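Local coordinates for bifunctional endomannanase/endoglucanase (Caldanaerobius polysaccharolyticus, PDB 3W0K), which probably hydrolyses internal beta-1,4-glycosidic bonds in mannans and glucans, as a family 5 glycoside hydrolase with a beta/alpha barrel, at residues P200-H205 and L225-K230; F259-K264 and H302-A307; R121-S126 and K164-R169. All blocks are in the same frame, centred on the assembly; numbering follows the deposited sequence.

Interaction 1: residues P200-H205 and L225-K230; sequences PMALTH and LLWQGK
W227 holds CG anti to its backbone N (chi1 178°), and L225 places its CG likewise (chi1 174°). Two apart on hairpin strand 225-227, these residues face the same side, here toward the short helix 201-204. The motif is a beta hairpin, strands 225-227 and 230-232, packed on a helical turn that follows strand 192-197 of the TIM barrel. A202 suits its central place because it is small: its methyl settles over one face of the W227 indole in a CH-pi contact, CB lying 3.5 Å from the centroid of the five-membered ring and 12° off its normal. The six-membered part of the indole reaches the start of the helix, where M201 CB comes within 3.6 Å of W227 CH2 and P200 CB within 3.7 Å of W227 CE3. L225 fills the flank with one branch, its CD2 meeting P200, A202 and L203, with 3.9 Å to L203 CB. P200, preceded by a cis peptide bond, needs no N-H at the N-cap, and its carbonyl receives the N-H groups of L203 and T204. The type I' turn from W227 to K230 places both Q228 and G229 at positive phi, a region glycine enters easily. Q228, in that turn, lays CD 3.6 Å above the indole plane, toward the rim, on the face opposite A202 CB.

Interaction 2: residues F259-K264 and H302-A307; sequences FGCFNK and HGRPGA
R304 sends NH1 to the carbonyl oxygens of two consecutive residues, C261 and F262, and this is the tight end of the contact. The bond from NH1 to F262 O is 3.0 Å long and lies in the guanidinium plane, although the nitrogen stands above the plane of that carbonyl. The bond from NH1 to C261 O, 2.8 Å, is weak because its N-H...O angle is only 124°. Arginine suits this buried place: one terminal NH2 group carries two hydrogens and can address two neighbouring oxygens, while N267 OD1 accepts from R304 NE. The H302 ring lies against a face of the guanidinium, with R304 NH2 3.4 Å above the ring centre, which probably restricts turning of the guanidinium. Next to it, N263 holds CG between its backbone N and carbonyl carbon (chi1 70°), and ND2 gives a 2.9 Å bond to H302 O within the carbonyl plane. G303 follows at a position where any CB would run into N263 ND2. Toward solvent the fit slackens. There a water bridges N263 O and G303 O, donating to both, while P305 CD stays 3.9 Å from N263 O and the K264 side chain starts off away from the 302-307 segment. Both loops follow strands of the TIM barrel, 254-259 and 287-290, at the C-terminal end that carries the active site in this fold. Helix 267-284 touches R304 through A270, helix 319-327 touches it through L321, and a backbone bond ties P305 to N267.

Interaction 3: residues R121-S126 and K164-R169; sequences RYKGVS and KIDPDR
R169 grips the carbonyl oxygen of V125 with both terminal nitrogens: NH1 and NH2 each lie 2.9 Å from V125 O, which sits near the guanidinium plane. The ring of F132 adds a cation-pi contact with R169. This joins two alpha-to-beta loops at the N-terminal end of the TIM barrel, those leading into strands 130-133 and 170-174. Chi2 (63°) and chi3 (57°) bend the arginine chain at CD and NE, and its end comes close to the type II turn Y122 to V125, where G124 supplies the positive phi of the third position. Around this first shell, D166 OD2 lies 3.4 Å from R169 NH2 but well out of the guanidinium plane, so the salt bridge is one of charges alone. A water links the same OD2 to V125 O and G124 N. An alanine in place of R169 would probably leave V125 O without its two guanidinium donors and the D166 carboxylate without the nearby positive charge. Further out, D166 is itself set by an Asx turn, its OD1 accepting from D168 N at 3.1 Å, within a type I turn closed by R169 N and D166 O. I165 packs on helix 105-121. At the rim the extended K123 lays its methylenes beside I165 O, with CE at 3.4 Å, and a second water accepts from K123 NZ at 2.7 Å while donating to I165 O.

From the N terminus, interaction 3 comes first: it closes a loop of 37 residues that carries strand 130-133 and most of helix 148-165, tying together the loops that lead into two neighbouring barrel strands, 130-133 and 170-174. Interaction 1 follows, closing a 19-residue excursion between helix 201-204 and hairpin strand 225-227. Interaction 2 closes a loop of 37 residues containing helix 267-284 and strand 287-290, joining the loops after the last two barrel strands, 254-259 and 287-290. The three run in series; none nests or crosses. Interactions 1 and 2 adjoin, with T204 O and F262 N 2.7 Å apart in a probable hydrogen bond, whereas interaction 3 lies across the chain's centre, about 41 Å from interaction 1 between centres.

Interaction 1: residues P200-H205 and L225-K230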
loop_
_atom_site.group_PDB
_atom_site.type_symbol
_atom_site.label_atom_id
_atom_site.label_comp_id
_atom_site.label_asym_id
_atom_site.label_seq_id
_atom_site.Cartn_x
_atom_site.Cartn_y
_atom_site.Cartn_z
ATOM N N PRO A 200 -12.408 3.784 -10.193
ATOM C CA PRO A 200 -13.572 3.903 -9.308
ATOM C C PRO A 200 -13.790 2.681 -8.419
ATOM O O PRO A 200 -13.721 1.543 -8.885
ATOM C CB PRO A 200 -14.725 4.085 -10.294
ATOM C CG PRO A 200 -14.294 3.240 -11.453
ATOM C CD PRO A 200 -12.834 3.598 -11.596
ATOM N N MET A 201 -14.069 2.925 -7.140
ATOM C CA MET A 201 -14.305 1.843 -6.185
ATOM C C MET A 201 -15.467 0.946 -6.605
ATOM O O MET A 201 -15.491 -0.239 -6.279
ATOM C CB MET A 201 -14.568 2.411 -4.788
ATOM C CG MET A 201 -13.359 3.041 -4.116
ATOM S SD MET A 201 -12.134 1.822 -3.594
ATOM C CE MET A 201 -12.817 1.309 -2.024
ATOM N N ALA A 202 -16.424 1.520 -7.334
ATOM C CA ALA A 202 -17.589 0.780 -7.814
ATOM C C ALA A 202 -17.177 -0.375 -8.721
ATOM O O ALA A 202 -17.920 -1.343 -8.886
ATOM C CB ALA A 202 -18.531 1.711 -8.555
ATOM N N LEU A 203 -15.990 -0.261 -9.308
ATOM C CA LEU A 203 -15.467 -1.292 -10.194
ATOM C C LEU A 203 -14.470 -2.194 -9.469
ATOM O O LEU A 203 -14.645 -3.410 -9.422
ATOM C CB LEU A 203 -14.810 -0.642 -11.421
ATOM C CG LEU A 203 -14.267 -1.519 -12.557
ATOM C CD1 LEU A 203 -14.237 -0.708 -13.836
ATOM C CD2 LEU A 203 -12.876 -2.052 -12.234
ATOM N N THR A 204 -13.456 -1.587 -8.858
ATOM C CA THR A 204 -12.405 -2.335 -8.168
ATOM C C THR A 204 -12.827 -3.083 -6.912
ATOM O O THR A 204 -12.265 -4.127 -6.598
ATOM C CB THR A 204 -11.223 -1.432 -7.798
ATOM O OG1 THR A 204 -11.631 -0.511 -6.780
ATOM C CG2 THR A 204 -10.737 -0.660 -9.020
ATOM N N HIS A 205 -13.785 -2.532 -6.175
ATOM C CA HIS A 205 -14.252 -3.167 -4.947
ATOM C C HIS A 205 -15.699 -3.640 -5.025
ATOM O O HIS A 205 -16.393 -3.725 -4.011
ATOM C CB HIS A 205 -14.045 -2.234 -3.748
ATOM C CG HIS A 205 -12.627 -2.170 -3.269
ATOM N ND1 HIS A 205 -11.597 -1.678 -4.042
ATOM C CD2 HIS A 205 -12.070 -2.533 -2.088
ATOM C CE1 HIS A 205 -10.467 -1.739 -3.358
ATOM N NE2 HIS A 205 -10.727 -2.253 -2.170
ATOM N N LEU A 225 -18.311 4.423 -16.550
ATOM C CA LEU A 225 -19.086 3.860 -15.449
ATOM C C LEU A 225 -19.696 4.989 -14.627
ATOM O O LEU A 225 -18.984 5.872 -14.150
ATOM C CB LEU A 225 -18.196 2.991 -14.554
ATOM C CG LEU A 225 -18.811 2.425 -13.269
ATOM C CD1 LEU A 225 -19.989 1.525 -13.595
ATOM C CD2 LEU A 225 -17.761 1.648 -12.490
ATOM N N LEU A 226 -21.019 4.969 -14.493
ATOM C CA LEU A 226 -21.719 5.984 -13.719
ATOM C C LEU A 226 -21.689 5.567 -12.252
ATOM O O LEU A 226 -22.172 4.491 -11.894
ATOM C CB LEU A 226 -23.162 6.138 -14.218
ATOM C CG LEU A 226 -24.015 7.327 -13.745
ATOM C CD1 LEU A 226 -24.573 7.085 -12.356
ATOM C CD2 LEU A 226 -23.211 8.620 -13.801
ATOM N N TRP A 227 -21.105 6.418 -11.417
ATOM C CA TRP A 227 -20.992 6.155 -9.988
ATOM C C TRP A 227 -20.996 7.478 -9.230
ATOM O O TRP A 227 -20.190 8.366 -9.514
ATOM C CB TRP A 227 -19.700 5.380 -9.703
ATOM C CG TRP A 227 -19.445 5.096 -8.251
ATOM C CD1 TRP A 227 -20.318 4.551 -7.351
ATOM C CD2 TRP A 227 -18.225 5.332 -7.536
ATOM N NE1 TRP A 227 -19.715 4.432 -6.120
ATOM C CE2 TRP A 227 -18.432 4.905 -6.205
ATOM C CE3 TRP A 227 -16.978 5.863 -7.890
ATOM C CZ2 TRP A 227 -17.436 4.994 -5.227
ATOM C CZ3 TRP A 227 -15.989 5.953 -6.917
ATOM C CH2 TRP A 227 -16.224 5.520 -5.601
ATOM N N GLN A 228 -21.915 7.601 -8.275
ATOM C CA GLN A 228 -22.054 8.810 -7.463
ATOM C C GLN A 228 -22.344 10.039 -8.324
ATOM O O GLN A 228 -21.870 11.141 -8.035
ATOM C CB GLN A 228 -20.793 9.041 -6.619
ATOM C CG GLN A 228 -20.518 7.951 -5.597
ATOM C CD GLN A 228 -19.232 8.182 -4.822
ATOM O OE1 GLN A 228 -18.238 8.669 -5.368
ATOM N NE2 GLN A 228 -19.242 7.825 -3.543
ATOM N N GLY A 229 -23.117 9.835 -9.390
ATOM C CA GLY A 229 -23.468 10.923 -10.290
ATOM C C GLY A 229 -22.322 11.409 -11.161
ATOM O O GLY A 229 -22.408 12.477 -11.769
ATOM N N LYS A 230 -21.251 10.623 -11.230
ATOM C CA LYS A 230 -20.084 10.976 -12.030
ATOM C C LYS A 230 -19.716 9.849 -12.991
ATOM O O LYS A 230 -19.787 8.672 -12.638
ATOM C CB LYS A 230 -18.897 11.297 -11.116
ATOM C CG LYS A 230 -17.598 11.596 -11.854
ATOM C CD LYS A 230 -16.469 11.927 -10.888
ATOM C CE LYS A 230 -16.657 13.293 -10.248
ATOM N NZ LYS A 230 -16.605 14.386 -11.263
#

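Interaction 2: residues F259-K264 and H302-A307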
loop_
_atom_site.group_PDB
_atom_site.type_symbol
_atom_site.label_atom_id
_atom_site.label_comp_id
_atom_site.label_asym_id
_atom_site.label_seq_id
_atom_site.Cartn_x
_atom_site.Cartn_y
_atom_site.Cartn_z
ATOM N N PHE A 259 -2.854 -0.938 -5.715
ATOM C CA PHE A 259 -3.822 -0.788 -6.790
ATOM C C PHE A 259 -4.295 -2.173 -7.189
ATOM O O PHE A 259 -3.693 -3.181 -6.807
ATOM C CB PHE A 259 -3.274 0.006 -7.996
ATOM C CG PHE A 259 -2.461 -0.806 -8.968
ATOM C CD1 PHE A 259 -2.952 -1.071 -10.246
ATOM C CD2 PHE A 259 -1.191 -1.258 -8.632
ATOM C CE1 PHE A 259 -2.184 -1.772 -11.176
ATOM C CE2 PHE A 259 -0.414 -1.961 -9.554
ATOM C CZ PHE A 259 -0.912 -2.218 -10.829
ATOM N N GLY A 260 -5.413 -2.230 -7.898
ATOM C CA GLY A 260 -5.917 -3.518 -8.325
ATOM C C GLY A 260 -7.424 -3.595 -8.341
ATOM O O GLY A 260 -8.117 -2.630 -8.009
ATOM N N CYS A 261 -7.920 -4.779 -8.677
ATOM C CA CYS A 261 -9.349 -5.022 -8.765
ATOM C C CYS A 261 -9.706 -6.335 -8.080
ATOM O O CYS A 261 -8.978 -7.323 -8.197
ATOM C CB CYS A 261 -9.746 -5.083 -10.241
ATOM S SG CYS A 261 -11.504 -5.278 -10.548
ATOM N N PHE A 262 -10.831 -6.335 -7.367
ATOM C CA PHE A 262 -11.319 -7.520 -6.667
ATOM C C PHE A 262 -11.755 -8.561 -7.710
ATOM O O PHE A 262 -11.844 -8.248 -8.902
ATOM C CB PHE A 262 -12.471 -7.123 -5.742
ATOM C CG PHE A 262 -12.845 -8.171 -4.730
ATOM C CD1 PHE A 262 -11.872 -8.860 -4.014
ATOM C CD2 PHE A 262 -14.185 -8.447 -4.470
ATOM C CE1 PHE A 262 -12.226 -9.806 -3.055
ATOM C CE2 PHE A 262 -14.549 -9.391 -3.513
ATOM C CZ PHE A 262 -13.567 -10.070 -2.803
ATOM N N ASN A 263 -12.050 -9.779 -7.266
ATOM C CA ASN A 263 -12.399 -10.858 -8.192
ATOM C C ASN A 263 -13.865 -11.140 -8.519
ATOM O O ASN A 263 -14.189 -12.226 -9.007
ATOM C CB ASN A 263 -11.699 -12.153 -7.761
ATOM C CG ASN A 263 -12.272 -12.738 -6.477
ATOM O OD1 ASN A 263 -13.057 -12.096 -5.776
ATOM N ND2 ASN A 263 -11.887 -13.970 -6.175
ATOM N N LYS A 264 -14.746 -10.178 -8.265
ATOM C CA LYS A 264 -16.166 -10.361 -8.570
ATOM C C LYS A 264 -16.558 -9.610 -9.841
ATOM O O LYS A 264 -17.608 -9.864 -10.433
ATOM C CB LYS A 264 -17.032 -9.921 -7.389
ATOM C CG LYS A 264 -16.834 -10.765 -6.141
ATOM C CD LYS A 264 -17.102 -12.235 -6.417
ATOM C CE LYS A 264 -16.861 -13.077 -5.176
ATOM N NZ LYS A 264 -17.120 -14.522 -5.424
ATOM N N HIS A 302 -6.642 -15.278 -9.751
ATOM C CA HIS A 302 -7.451 -14.352 -8.965
ATOM C C HIS A 302 -8.921 -14.759 -8.865
ATOM O O HIS A 302 -9.540 -14.578 -7.817
ATOM C CB HIS A 302 -7.293 -12.914 -9.472
ATOM C CG HIS A 302 -7.552 -12.751 -10.935
ATOM N ND1 HIS A 302 -6.538 -12.592 -11.856
ATOM C CD2 HIS A 302 -8.709 -12.718 -11.637
ATOM C CE1 HIS A 302 -7.063 -12.470 -13.062
ATOM N NE2 HIS A 302 -8.378 -12.543 -12.957
ATOM N N GLY A 303 -9.477 -15.292 -9.953
ATOM C CA GLY A 303 -10.858 -15.748 -9.924
ATOM C C GLY A 303 -11.930 -14.977 -10.670
ATOM O O GLY A 303 -13.088 -15.395 -10.652
ATOM N N ARG A 304 -11.584 -13.873 -11.326
ATOM C CA ARG A 304 -12.590 -13.104 -12.059
ATOM C C ARG A 304 -13.220 -13.913 -13.185
ATOM O O ARG A 304 -12.533 -14.650 -13.896
ATOM C CB ARG A 304 -12.001 -11.821 -12.642
ATOM C CG ARG A 304 -11.930 -10.673 -11.661
ATOM C CD ARG A 304 -11.514 -9.387 -12.357
ATOM N NE ARG A 304 -10.097 -9.386 -12.702
ATOM C CZ ARG A 304 -9.129 -9.100 -11.837
ATOM N NH1 ARG A 304 -9.435 -8.787 -10.585
ATOM N NH2 ARG A 304 -7.857 -9.148 -12.214
ATOM N N PRO A 305 -14.548 -13.812 -13.339
ATOM C CA PRO A 305 -15.215 -14.559 -14.406
ATOM C C PRO A 305 -14.693 -14.166 -15.787
ATOM O O PRO A 305 -14.535 -12.979 -16.094
ATOM C CB PRO A 305 -16.692 -14.202 -14.211
ATOM C CG PRO A 305 -16.657 -12.890 -13.487
ATOM C CD PRO A 305 -15.522 -13.070 -12.522
ATOM N N GLY A 306 -14.360 -15.177 -16.584
ATOM C CA GLY A 306 -13.851 -14.936 -17.922
ATOM C C GLY A 306 -12.340 -15.015 -18.040
ATOM O O GLY A 306 -11.812 -15.138 -19.142
ATOM N N ALA A 307 -11.639 -14.936 -16.912
ATOM C CA ALA A 307 -10.182 -15.000 -16.918
ATOM C C ALA A 307 -9.658 -16.406 -17.201
ATOM O O ALA A 307 -10.316 -17.403 -16.896
ATOM C CB ALA A 307 -9.629 -14.491 -15.592
HETATM O O HOH W 1 -15.159 -14.828 -8.532
#

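Interaction 3: residues R121-S126 and K164-R169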
loop_
_atom_site.group_PDB
_atom_site.type_symbol
_atom_site.label_atom_id
_atom_site.label_comp_id
_atom_site.label_asym_id
_atom_site.label_seq_id
_atom_site.Cartn_x
_atom_site.Cartn_y
_atom_site.Cartn_z
ATOM N N ARG A 121 16.952 -0.490 14.520
ATOM C CA ARG A 121 17.232 -1.864 14.123
ATOM C C ARG A 121 17.867 -1.970 12.742
ATOM O O ARG A 121 18.799 -2.748 12.537
ATOM C CB ARG A 121 15.951 -2.703 14.162
ATOM C CG ARG A 121 16.203 -4.200 14.082
ATOM C CD ARG A 121 14.909 -4.981 14.163
ATOM N NE ARG A 121 15.152 -6.421 14.176
ATOM C CZ ARG A 121 15.306 -7.144 15.281
ATOM N NH1 ARG A 121 15.245 -6.563 16.475
ATOM N NH2 ARG A 121 15.503 -8.452 15.197
ATOM N N TYR A 122 17.387 -1.157 11.807
ATOM C CA TYR A 122 17.891 -1.214 10.444
ATOM C C TYR A 122 18.822 -0.084 10.026
ATOM O O TYR A 122 19.096 0.086 8.838
ATOM C CB TYR A 122 16.715 -1.351 9.472
ATOM C CG TYR A 122 15.846 -2.550 9.782
ATOM C CD1 TYR A 122 16.379 -3.841 9.756
ATOM C CD2 TYR A 122 14.510 -2.394 10.157
ATOM C CE1 TYR A 122 15.606 -4.944 10.100
ATOM C CE2 TYR A 122 13.729 -3.491 10.504
ATOM C CZ TYR A 122 14.284 -4.762 10.475
ATOM O OH TYR A 122 13.528 -5.852 10.839
ATOM N N LYS A 123 19.347 0.664 10.995
ATOM C CA LYS A 123 20.268 1.751 10.668
ATOM C C LYS A 123 21.462 1.167 9.921
ATOM O O LYS A 123 22.068 0.196 10.373
ATOM C CB LYS A 123 20.754 2.470 11.928
ATOM C CG LYS A 123 21.669 3.647 11.610
ATOM C CD LYS A 123 22.143 4.352 12.856
ATOM C CE LYS A 123 23.094 5.480 12.494
ATOM N NZ LYS A 123 23.582 6.195 13.702
ATOM N N GLY A 124 21.776 1.745 8.768
ATOM C CA GLY A 124 22.891 1.243 7.981
ATOM C C GLY A 124 22.418 0.560 6.714
ATOM O O GLY A 124 23.164 0.484 5.739
ATOM N N VAL A 125 21.196 0.031 6.735
ATOM C CA VAL A 125 20.645 -0.618 5.549
ATOM C C VAL A 125 20.263 0.480 4.559
ATOM O O VAL A 125 19.509 1.400 4.888
ATOM C CB VAL A 125 19.414 -1.492 5.878
ATOM C CG1 VAL A 125 18.826 -2.076 4.598
ATOM C CG2 VAL A 125 19.812 -2.621 6.822
ATOM N N SER A 126 20.824 0.395 3.360
ATOM C CA SER A 126 20.580 1.382 2.314
ATOM C C SER A 126 19.113 1.515 1.935
ATOM O O SER A 126 18.369 0.532 1.941
ATOM C CB SER A 126 21.384 1.027 1.061
ATOM O OG SER A 126 21.085 1.916 0.002
ATOM N N LYS A 164 16.516 11.433 13.076
ATOM C CA LYS A 164 17.481 11.712 14.136
ATOM C C LYS A 164 18.346 10.467 14.348
ATOM O O LYS A 164 19.541 10.566 14.637
ATOM C CB LYS A 164 16.762 12.088 15.434
ATOM C CG LYS A 164 17.701 12.425 16.581
ATOM C CD LYS A 164 16.941 12.931 17.794
ATOM C CE LYS A 164 17.887 13.206 18.955
ATOM N NZ LYS A 164 18.588 11.968 19.403
ATOM N N ILE A 165 17.732 9.299 14.176
ATOM C CA ILE A 165 18.415 8.018 14.333
ATOM C C ILE A 165 19.126 7.616 13.039
ATOM O O ILE A 165 20.308 7.260 13.055
ATOM C CB ILE A 165 17.417 6.911 14.750
ATOM C CG1 ILE A 165 16.861 7.219 16.142
ATOM C CG2 ILE A 165 18.088 5.537 14.711
ATOM C CD1 ILE A 165 15.634 6.410 16.509
ATOM N N ASP A 166 18.404 7.685 11.926
ATOM C CA ASP A 166 18.959 7.338 10.621
ATOM C C ASP A 166 18.514 8.351 9.568
ATOM O O ASP A 166 17.456 8.205 8.953
ATOM C CB ASP A 166 18.532 5.920 10.217
ATOM C CG ASP A 166 19.177 5.458 8.914
ATOM O OD1 ASP A 166 19.968 6.218 8.314
ATOM O OD2 ASP A 166 18.888 4.324 8.482
ATOM N N PRO A 167 19.354 9.368 9.306
ATOM C CA PRO A 167 19.071 10.422 8.327
ATOM C C PRO A 167 18.955 9.920 6.890
ATOM O O PRO A 167 18.409 10.611 6.030
ATOM C CB PRO A 167 20.284 11.350 8.460
ATOM C CG PRO A 167 20.815 11.071 9.822
ATOM C CD PRO A 167 20.655 9.593 9.957
ATOM N N ASP A 168 19.473 8.720 6.638
ATOM C CA ASP A 168 19.463 8.135 5.301
ATOM C C ASP A 168 18.266 7.244 4.980
ATOM O O ASP A 168 18.159 6.739 3.863
ATOM C CB ASP A 168 20.751 7.340 5.066
ATOM C CG ASP A 168 22.004 8.189 5.220
ATOM O OD1 ASP A 168 22.018 9.334 4.721
ATOM O OD2 ASP A 168 22.977 7.707 5.837
ATOM N N ARG A 169 17.373 7.050 5.948
ATOM C CA ARG A 169 16.201 6.198 5.744
ATOM C C ARG A 169 15.092 6.837 4.912
ATOM O O ARG A 169 14.526 7.866 5.300
ATOM C CB ARG A 169 15.626 5.750 7.090
ATOM C CG ARG A 169 14.340 4.919 6.977
ATOM C CD ARG A 169 14.562 3.594 6.249
ATOM N NE ARG A 169 15.593 2.789 6.901
ATOM C CZ ARG A 169 16.628 2.241 6.273
ATOM N NH1 ARG A 169 16.773 2.391 4.960
ATOM N NH2 ARG A 169 17.559 1.601 6.972
HETATM O O HOH W 2 21.768 6.445 15.665
HETATM O O HOH W 3 20.670 3.451 6.556
#